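Local coordinates for protein Ton_1535 (Thermococcus onnurineus, PDB 3ZPJ) that is of unknown function but folds as an alpha-solenoid whose stacked helices include an unusual left-handed helical turn, at residues 35-40 against 55-60; 2-7 against 24-29; 250-255 against 290-295. One frame throughout, in Å; residues are numbered along the deposited sequence.

Contact 1 (35-40 against 55-60); sequences VLTKIV and SIMEDA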
loop_
_atom_site.group_PDB
_atom_site.type_symbol
_atom_site.label_atom_id
_atom_site.label_comp_id
_atom_site.label_asym_id
_atom_site.label_seq_id
_atom_site.Cartn_x
_atom_site.Cartn_y
_atom_site.Cartn_z
ATOM N N VAL A 35 -20.894 -4.119 12.803
ATOM C CA VAL A 35 -21.975 -4.440 11.900
ATOM C C VAL A 35 -22.654 -3.155 11.459
ATOM O O VAL A 35 -22.831 -2.917 10.258
ATOM C CB VAL A 35 -22.975 -5.397 12.552
ATOM C CG1 VAL A 35 -24.208 -5.558 11.682
ATOM C CG2 VAL A 35 -22.312 -6.736 12.780
ATOM N N LEU A 36 -23.012 -2.319 12.431
ATOM C CA LEU A 36 -23.746 -1.096 12.130
ATOM C C LEU A 36 -22.986 -0.273 11.101
ATOM O O LEU A 36 -23.551 0.142 10.085
ATOM C CB LEU A 36 -24.015 -0.287 13.398
ATOM C CG LEU A 36 -25.026 -0.905 14.369
ATOM C CD1 LEU A 36 -24.938 -0.247 15.738
ATOM C CD2 LEU A 36 -26.437 -0.793 13.826
ATOM N N THR A 37 -21.691 -0.090 11.332
ATOM C CA THR A 37 -20.900 0.762 10.455
ATOM C C THR A 37 -20.675 0.174 9.057
ATOM O O THR A 37 -20.541 0.917 8.091
ATOM C CB THR A 37 -19.561 1.192 11.106
ATOM O OG1 THR A 37 -18.862 0.049 11.585
ATOM C CG2 THR A 37 -19.814 2.129 12.270
ATOM N N LYS A 38 -20.652 -1.152 8.960
ATOM C CA LYS A 38 -20.451 -1.853 7.692
ATOM C C LYS A 38 -21.696 -1.757 6.819
ATOM O O LYS A 38 -21.620 -1.783 5.594
ATOM C CB LYS A 38 -20.124 -3.321 7.962
ATOM C CG LYS A 38 -19.424 -4.053 6.827
ATOM C CD LYS A 38 -18.907 -5.407 7.317
ATOM C CE LYS A 38 -18.017 -5.232 8.551
ATOM N NZ LYS A 38 -17.641 -6.520 9.192
ATOM N N ILE A 39 -22.851 -1.675 7.464
ATOM C CA ILE A 39 -24.088 -1.388 6.764
ATOM C C ILE A 39 -24.080 0.016 6.159
ATOM O O ILE A 39 -24.434 0.206 4.997
ATOM C CB ILE A 39 -25.268 -1.507 7.710
ATOM C CG1 ILE A 39 -25.449 -2.970 8.116
ATOM C CG2 ILE A 39 -26.526 -0.934 7.060
ATOM C CD1 ILE A 39 -26.747 -3.237 8.815
ATOM N N VAL A 40 -23.688 0.997 6.963
ATOM C CA VAL A 40 -23.581 2.379 6.506
ATOM C C VAL A 40 -22.626 2.500 5.330
ATOM O O VAL A 40 -22.934 3.146 4.334
ATOM C CB VAL A 40 -23.085 3.308 7.636
ATOM C CG1 VAL A 40 -22.495 4.603 7.058
ATOM C CG2 VAL A 40 -24.221 3.614 8.607
ATOM N N SER A 55 -29.383 7.777 11.206
ATOM C CA SER A 55 -29.990 7.001 12.282
ATOM C C SER A 55 -29.106 5.839 12.756
ATOM O O SER A 55 -29.051 5.526 13.950
ATOM C CB SER A 55 -31.351 6.472 11.855
ATOM O OG SER A 55 -31.901 5.674 12.885
ATOM N N ILE A 56 -28.427 5.196 11.817
ATOM C CA ILE A 56 -27.552 4.090 12.147
ATOM C C ILE A 56 -26.306 4.564 12.900
ATOM O O ILE A 56 -25.896 3.945 13.889
ATOM C CB ILE A 56 -27.086 3.351 10.887
ATOM C CG1 ILE A 56 -28.280 2.852 10.076
ATOM C CG2 ILE A 56 -26.191 2.192 11.267
ATOM C CD1 ILE A 56 -27.876 2.183 8.772
ATOM N N MET A 57 -25.693 5.641 12.415
ATOM C CA MET A 57 -24.516 6.206 13.077
ATOM C C MET A 57 -24.848 6.628 14.515
ATOM O O MET A 57 -24.057 6.404 15.436
ATOM C CB MET A 57 -23.944 7.379 12.279
ATOM C CG MET A 57 -23.210 6.976 11.004
ATOM S SD MET A 57 -21.872 5.798 11.216
ATOM C CE MET A 57 -20.926 6.202 9.781
ATOM N N GLU A 58 -26.026 7.219 14.707
ATOM C CA GLU A 58 -26.529 7.505 16.053
ATOM C C GLU A 58 -26.575 6.252 16.932
ATOM O O GLU A 58 -26.262 6.312 18.118
ATOM C CB GLU A 58 -27.930 8.125 16.006
ATOM C CG GLU A 58 -28.003 9.583 15.594
ATOM C CD GLU A 58 -29.451 10.085 15.548
ATOM O OE1 GLU A 58 -30.379 9.243 15.483
ATOM O OE2 GLU A 58 -29.667 11.316 15.587
ATOM N N ASP A 59 -26.992 5.125 16.363
ATOM C CA ASP A 59 -27.099 3.894 17.142
ATOM C C ASP A 59 -25.725 3.378 17.531
ATOM O O ASP A 59 -25.502 2.942 18.668
ATOM C CB ASP A 59 -27.840 2.825 16.359
ATOM C CG ASP A 59 -29.292 3.139 16.203
ATOM O OD1 ASP A 59 -29.800 4.009 16.948
ATOM O OD2 ASP A 59 -29.925 2.511 15.335
ATOM N N ALA A 60 -24.811 3.449 16.571
ATOM C CA ALA A 60 -23.430 3.065 16.785
ATOM C C ALA A 60 -22.796 3.990 17.815
ATOM O O ALA A 60 -22.156 3.523 18.759
ATOM C CB ALA A 60 -22.651 3.084 15.459
#
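Ile56 is the centre of this contact, which is made by apolar packing with no hydrogen bond across it; its two branches reach different residues of 35-40. Its CG2, anti to the backbone N, lies 3.6 Å from CG2 of Val40, and the two side chains slide past each other in opposite directions. The same Ile56 methyl also rests on the helix backbone, 3.5 Å from the carbonyl O of Leu36, while Leu36 crosses obliquely and offers its CB and CD2 to it. The longer branch of Ile56 runs out to CD1, which meets CG2 of Ile39 at 3.8 Å with the side chains at about a right angle.

With CG1 anti to the backbone N (chi1 159°) and CG2 beside it, Val40 turns CG2 to Ile56, whereas CG1 packs 3.5 Å from CE of Met57. The Met57 chain sets off beside its own backbone N and bends at chi2 (-55°), and this bend carries the thioether end across toward Val40. At the other end Leu36 leans CD1 over the backbone of Ala60, 3.8 Å from its CA; the close approach here, 6.3 Å between the CA atoms of Leu36 and Ala60, is consistent with the small alanine side chain. Thr37 turns its methyl CG2 to the contact, while its OG1 hydrogen-bonds back to the carbonyl O of Val33, so the hydroxyl is satisfied within its own helix.

The two segments run antiparallel, at 160° with axes 9.2 Å apart, as expected of successive helices 29-45 and 53-66 forming a hairpin in an alpha-solenoid. Leu20 of helix 16-22 packs on Leu36, Ile39 and Ile56, and helix 70-86 touches Thr37 and Met57 through Thr83, so the hairpin is built into the stack between an earlier helix and a later one.

Contact 2 (2-7 against 24-29); sequences TTLEEI and YEIEDP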
loop_
_atom_site.group_PDB
_atom_site.type_symbol
_atom_site.label_atom_id
_atom_site.label_comp_id
_atom_site.label_asym_id
_atom_site.label_seq_id
_atom_site.Cartn_x
_atom_site.Cartn_y
_atom_site.Cartn_z
ATOM N N THR A 2 -24.469 -17.001 12.367
ATOM C CA THR A 2 -25.725 -17.094 11.643
ATOM C C THR A 2 -26.545 -15.818 11.856
ATOM O O THR A 2 -27.345 -15.434 11.007
ATOM C CB THR A 2 -26.552 -18.377 11.969
ATOM O OG1 THR A 2 -27.107 -18.305 13.285
ATOM C CG2 THR A 2 -25.696 -19.619 11.845
ATOM N N THR A 3 -26.336 -15.149 12.982
ATOM C CA THR A 3 -27.010 -13.882 13.193
ATOM C C THR A 3 -26.550 -12.860 12.151
ATOM O O THR A 3 -27.358 -12.103 11.617
ATOM C CB THR A 3 -26.797 -13.331 14.607
ATOM O OG1 THR A 3 -27.371 -14.230 15.568
ATOM C CG2 THR A 3 -27.474 -11.990 14.741
ATOM N N LEU A 4 -25.256 -12.849 11.852
ATOM C CA LEU A 4 -24.731 -11.956 10.828
ATOM C C LEU A 4 -25.282 -12.293 9.435
ATOM O O LEU A 4 -25.391 -11.422 8.568
ATOM C CB LEU A 4 -23.197 -11.990 10.780
ATOM C CG LEU A 4 -22.325 -11.648 11.986
ATOM C CD1 LEU A 4 -20.934 -11.375 11.491
ATOM C CD2 LEU A 4 -22.838 -10.468 12.772
ATOM N N GLU A 5 -25.601 -13.562 9.219
ATOM C CA GLU A 5 -26.131 -14.009 7.936
ATOM C C GLU A 5 -27.564 -13.502 7.774
ATOM O O GLU A 5 -27.929 -12.986 6.719
ATOM C CB GLU A 5 -26.085 -15.540 7.844
ATOM C CG GLU A 5 -25.970 -16.097 6.424
ATOM C CD GLU A 5 -26.038 -17.626 6.372
ATOM O OE1 GLU A 5 -25.814 -18.290 7.409
ATOM O OE2 GLU A 5 -26.324 -18.169 5.291
ATOM N N GLU A 6 -28.364 -13.647 8.829
ATOM C CA GLU A 6 -29.718 -13.100 8.867
ATOM C C GLU A 6 -29.739 -11.579 8.646
ATOM O O GLU A 6 -30.554 -11.056 7.891
ATOM C CB GLU A 6 -30.386 -13.451 10.195
ATOM C CG GLU A 6 -30.475 -14.945 10.421
ATOM C CD GLU A 6 -31.112 -15.320 11.746
ATOM O OE1 GLU A 6 -31.030 -14.524 12.708
ATOM O OE2 GLU A 6 -31.694 -16.421 11.821
ATOM N N ILE A 7 -28.828 -10.874 9.299
ATOM C CA ILE A 7 -28.720 -9.436 9.110
ATOM C C ILE A 7 -28.351 -9.036 7.674
ATOM O O ILE A 7 -28.965 -8.136 7.105
ATOM C CB ILE A 7 -27.728 -8.836 10.113
ATOM C CG1 ILE A 7 -28.353 -8.859 11.514
ATOM C CG2 ILE A 7 -27.340 -7.432 9.697
ATOM C CD1 ILE A 7 -27.360 -8.651 12.627
ATOM N N TYR A 24 -29.119 -6.166 17.889
ATOM C CA TYR A 24 -29.058 -6.278 19.337
ATOM C C TYR A 24 -29.032 -7.728 19.797
ATOM O O TYR A 24 -28.670 -8.035 20.932
ATOM C CB TYR A 24 -30.158 -5.429 19.952
ATOM C CG TYR A 24 -29.974 -4.018 19.450
ATOM C CD1 TYR A 24 -29.032 -3.177 20.032
ATOM C CD2 TYR A 24 -30.660 -3.561 18.332
ATOM C CE1 TYR A 24 -28.820 -1.897 19.549
ATOM C CE2 TYR A 24 -30.454 -2.285 17.840
ATOM C CZ TYR A 24 -29.534 -1.455 18.452
ATOM O OH TYR A 24 -29.326 -0.184 17.966
ATOM N N GLU A 25 -29.346 -8.629 18.879
ATOM C CA GLU A 25 -29.147 -10.047 19.127
ATOM C C GLU A 25 -27.668 -10.410 19.035
ATOM O O GLU A 25 -27.289 -11.556 19.252
ATOM C CB GLU A 25 -29.978 -10.887 18.156
ATOM C CG GLU A 25 -31.476 -10.727 18.376
ATOM C CD GLU A 25 -32.309 -11.531 17.398
ATOM O OE1 GLU A 25 -31.720 -12.281 16.590
ATOM O OE2 GLU A 25 -33.553 -11.413 17.444
ATOM N N ILE A 26 -26.832 -9.433 18.700
ATOM C CA ILE A 26 -25.399 -9.637 18.743
ATOM C C ILE A 26 -24.924 -9.397 20.164
ATOM O O ILE A 26 -25.297 -8.404 20.788
ATOM C CB ILE A 26 -24.658 -8.705 17.784
ATOM C CG1 ILE A 26 -25.034 -9.043 16.343
ATOM C CG2 ILE A 26 -23.137 -8.826 17.973
ATOM C CD1 ILE A 26 -24.215 -8.304 15.328
ATOM N N GLU A 27 -24.116 -10.320 20.676
ATOM C CA GLU A 27 -23.630 -10.227 22.044
ATOM C C GLU A 27 -22.715 -9.026 22.234
ATOM O O GLU A 27 -23.049 -8.069 22.936
ATOM C CB GLU A 27 -22.890 -11.506 22.427
ATOM C CG GLU A 27 -23.795 -12.716 22.550
ATOM C CD GLU A 27 -23.040 -13.972 22.962
ATOM O OE1 GLU A 27 -22.136 -14.408 22.206
ATOM O OE2 GLU A 27 -23.352 -14.519 24.044
ATOM N N ASP A 28 -21.562 -9.082 21.585
ATOM C CA ASP A 28 -20.538 -8.076 21.761
ATOM C C ASP A 28 -20.924 -6.728 21.146
ATOM O O ASP A 28 -21.351 -6.674 19.996
ATOM C CB ASP A 28 -19.254 -8.574 21.130
ATOM C CG ASP A 28 -18.062 -7.786 21.568
ATOM O OD1 ASP A 28 -17.858 -7.656 22.795
ATOM O OD2 ASP A 28 -17.329 -7.305 20.683
ATOM N N PRO A 29 -20.789 -5.645 21.928
ATOM C CA PRO A 29 -20.975 -4.231 21.558
ATOM C C PRO A 29 -20.080 -3.782 20.422
ATOM O O PRO A 29 -20.542 -3.157 19.459
ATOM C CB PRO A 29 -20.570 -3.491 22.834
ATOM C CG PRO A 29 -21.006 -4.414 23.910
ATOM C CD PRO A 29 -20.726 -5.812 23.389
#
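At the N-terminal end of the solenoid, the start of helix 2-12 packs on the loop that links helix 16-22 to helix 29-45. Ile26 is the loop's apolar anchor. Its CG1 lies beside the backbone N and carries CD1 toward the helix, where it meets CD2 of Leu4 at 3.6 Å and, more loosely, CD1 of Ile7 at 4.2 Å. Both of these side chains cross Ile26 at about a right angle. Thr3 adds its methyl: CG2, anti to the backbone N, sits 4.1 Å from CG1 of Ile26.

Along the more exposed border, OE1 of Glu6 and OE1 of Glu25 are 4.5 Å apart, a repulsive pairing that Lys22 probably eases, since its NZ forms a salt bridge with Glu25 and a long, weak ion pair with Glu6. The loop then passes into helix 29-45, with Asp28 as N-cap, its OD2 accepting from the backbone N of Glu31. That helix also lies against the contact, as Glu31 and Val35 touch both Leu4 and Ile26, while Tyr24 and Pro29 reach Ile63 of helix 53-66.

Contact 3 (250-255 against 290-295); sequences VALWMK and LTELGN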
loop_
_atom_site.group_PDB
_atom_site.type_symbol
_atom_site.label_atom_id
_atom_site.label_comp_id
_atom_site.label_asym_id
_atom_site.label_seq_id
_atom_site.Cartn_x
_atom_site.Cartn_y
_atom_site.Cartn_z
ATOM N N VAL A 250 4.654 -3.479 -14.366
ATOM C CA VAL A 250 4.106 -4.805 -14.157
ATOM C C VAL A 250 4.963 -5.860 -14.841
ATOM O O VAL A 250 5.260 -6.901 -14.256
ATOM C CB VAL A 250 2.646 -4.901 -14.610
ATOM C CG1 VAL A 250 2.254 -6.351 -14.847
ATOM C CG2 VAL A 250 1.759 -4.296 -13.552
ATOM N N ALA A 251 5.391 -5.579 -16.066
ATOM C CA ALA A 251 6.260 -6.508 -16.780
ATOM C C ALA A 251 7.521 -6.745 -15.948
ATOM O O ALA A 251 8.012 -7.864 -15.848
ATOM C CB ALA A 251 6.614 -5.968 -18.148
ATOM N N LEU A 252 8.024 -5.684 -15.333
ATOM C CA LEU A 252 9.240 -5.774 -14.543
ATOM C C LEU A 252 9.029 -6.668 -13.314
ATOM O O LEU A 252 9.900 -7.443 -12.925
ATOM C CB LEU A 252 9.696 -4.373 -14.122
ATOM C CG LEU A 252 11.059 -4.276 -13.443
ATOM C CD1 LEU A 252 12.123 -4.967 -14.297
ATOM C CD2 LEU A 252 11.405 -2.822 -13.209
ATOM N N TRP A 253 7.865 -6.565 -12.702
ATOM C CA TRP A 253 7.605 -7.394 -11.536
ATOM C C TRP A 253 7.447 -8.858 -11.963
ATOM O O TRP A 253 7.948 -9.771 -11.306
ATOM C CB TRP A 253 6.382 -6.909 -10.745
ATOM C CG TRP A 253 6.095 -7.849 -9.637
ATOM C CD1 TRP A 253 5.104 -8.785 -9.587
ATOM C CD2 TRP A 253 6.853 -7.998 -8.440
ATOM N NE1 TRP A 253 5.186 -9.501 -8.415
ATOM C CE2 TRP A 253 6.253 -9.032 -7.691
ATOM C CE3 TRP A 253 7.972 -7.340 -7.910
ATOM C CZ2 TRP A 253 6.742 -9.434 -6.453
ATOM C CZ3 TRP A 253 8.463 -7.746 -6.696
ATOM C CH2 TRP A 253 7.843 -8.780 -5.972
ATOM N N MET A 254 6.778 -9.075 -13.089
ATOM C CA MET A 254 6.607 -10.420 -13.603
ATOM C C MET A 254 7.982 -11.025 -13.879
ATOM O O MET A 254 8.208 -12.223 -13.666
ATOM C CB MET A 254 5.731 -10.402 -14.865
ATOM C CG MET A 254 4.352 -9.804 -14.625
ATOM S SD MET A 254 3.302 -9.789 -16.064
ATOM C CE MET A 254 3.278 -11.522 -16.363
ATOM N N LYS A 255 8.900 -10.186 -14.347
ATOM C CA LYS A 255 10.226 -10.650 -14.731
ATOM C C LYS A 255 10.962 -11.114 -13.493
ATOM O O LYS A 255 11.720 -12.067 -13.538
ATOM C CB LYS A 255 11.006 -9.532 -15.409
ATOM C CG LYS A 255 12.386 -9.917 -15.944
ATOM C CD LYS A 255 13.122 -8.649 -16.354
ATOM C CE LYS A 255 14.638 -8.841 -16.390
ATOM N NZ LYS A 255 15.064 -9.617 -17.596
ATOM N N LEU A 290 12.994 0.142 -19.136
ATOM C CA LEU A 290 13.403 -0.728 -20.223
ATOM C C LEU A 290 14.797 -1.328 -20.003
ATOM O O LEU A 290 15.070 -2.467 -20.408
ATOM C CB LEU A 290 13.337 0.024 -21.546
ATOM C CG LEU A 290 11.906 0.343 -21.971
ATOM C CD1 LEU A 290 11.897 1.344 -23.103
ATOM C CD2 LEU A 290 11.183 -0.938 -22.367
ATOM N N THR A 291 15.679 -0.571 -19.359
ATOM C CA THR A 291 16.986 -1.108 -19.030
ATOM C C THR A 291 16.878 -2.255 -18.021
ATOM O O THR A 291 17.374 -3.350 -18.280
ATOM C CB THR A 291 17.938 -0.028 -18.523
ATOM O OG1 THR A 291 18.191 0.896 -19.583
ATOM C CG2 THR A 291 19.258 -0.649 -18.090
ATOM N N GLU A 292 16.211 -2.021 -16.893
ATOM C CA GLU A 292 16.046 -3.071 -15.883
ATOM C C GLU A 292 15.298 -4.274 -16.450
ATOM O O GLU A 292 15.477 -5.403 -16.005
ATOM C CB GLU A 292 15.343 -2.530 -14.624
ATOM C CG GLU A 292 16.073 -1.341 -14.013
ATOM C CD GLU A 292 15.412 -0.778 -12.754
ATOM O OE1 GLU A 292 14.517 -1.440 -12.177
ATOM O OE2 GLU A 292 15.796 0.341 -12.339
ATOM N N LEU A 293 14.463 -4.030 -17.447
ATOM C CA LEU A 293 13.753 -5.121 -18.098
ATOM C C LEU A 293 14.684 -5.953 -18.978
ATOM O O LEU A 293 14.436 -7.136 -19.199
ATOM C CB LEU A 293 12.596 -4.576 -18.932
ATOM C CG LEU A 293 11.326 -4.229 -18.165
ATOM C CD1 LEU A 293 10.453 -3.255 -18.966
ATOM C CD2 LEU A 293 10.567 -5.501 -17.825
ATOM N N GLY A 294 15.748 -5.333 -19.485
ATOM C CA GLY A 294 16.646 -6.010 -20.401
ATOM C C GLY A 294 16.345 -5.740 -21.861
ATOM O O GLY A 294 16.948 -6.344 -22.745
ATOM N N ASN A 295 15.403 -4.844 -22.131
ATOM C CA ASN A 295 15.154 -4.432 -23.505
ATOM C C ASN A 295 16.078 -3.258 -23.829
ATOM O O ASN A 295 15.668 -2.100 -23.824
ATOM C CB ASN A 295 13.677 -4.070 -23.722
ATOM C CG ASN A 295 13.306 -3.926 -25.201
ATOM O OD1 ASN A 295 14.107 -3.471 -26.030
ATOM N ND2 ASN A 295 12.076 -4.309 -25.534
#
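Two side chains, Leu293 and the much longer Lys255, carry the contact between helix 240-256 and the C-terminal end of helix 280-293. Leu293 has CG beside its backbone N and anti to the carbonyl carbon, and lays CD2 against the backbone of the facing helix, 3.6 Å from CA of Leu252. The same methyl is 4.0 Å from CB of Ala251. Leu252 differs in its first torsion, with CG anti to the backbone N (chi1 -172°), and crosses obliquely so that its methyls divide: CD1 faces CD2 of Leu293 at 3.9 Å, and CD2 lies 3.6 Å from OE1 of Glu292. Glu292 is extended beyond CG, and its carboxylate is held by a salt bridge from OE1 to Arg256.

Lys255 stretches out along its first three torsions and bends only at chi4 (75°), bringing NZ to the carbonyl O of Leu293 in a 3.0 Å hydrogen bond. The ammonium approaches from above the carbonyl plane, 49° out of it, rather than along a lone pair. CE passes 3.6 Å from the carbonyl O of Glu292, and NZ has a second partner in the hydroxyl of Tyr262.

Gly294, with its positive phi, ends helix 280-293 in a Schellman motif, and Asn295 immediately N-caps the next helix. An alanine in place of Lys255 removes the ammonium and the methylenes lying along Leu293, and would probably leave this helix end less firmly held to helix 240-256. Chemically, the contact couples a leucine-centred packing to a cation at a helix C-terminus, where the positive charge is likely to be favoured by the helix dipole and to help offset the partial negative charge of the terminal carbonyls.

How the contacts relate
Contacts 1 and 2 belong to one end of the chain and touch: Val35 packs on Leu4, Ile7 and Ile26, and Tyr24 reaches Asp59, so helix 29-45 serves both. Contact 3 lies on the opposite side of the chain's centre, its centre 47 Å from that of contact 1, and shares no helix with either. Contact 1 is a buried helix pair held by apolar packing alone. Contact 2, at the N-terminal edge, is only partly buried and adds acidic groups along its exposed margin. Contact 3 is also buried, yet it sits at a helix end, and there a lysine supplies the one hydrogen bond across any of the three.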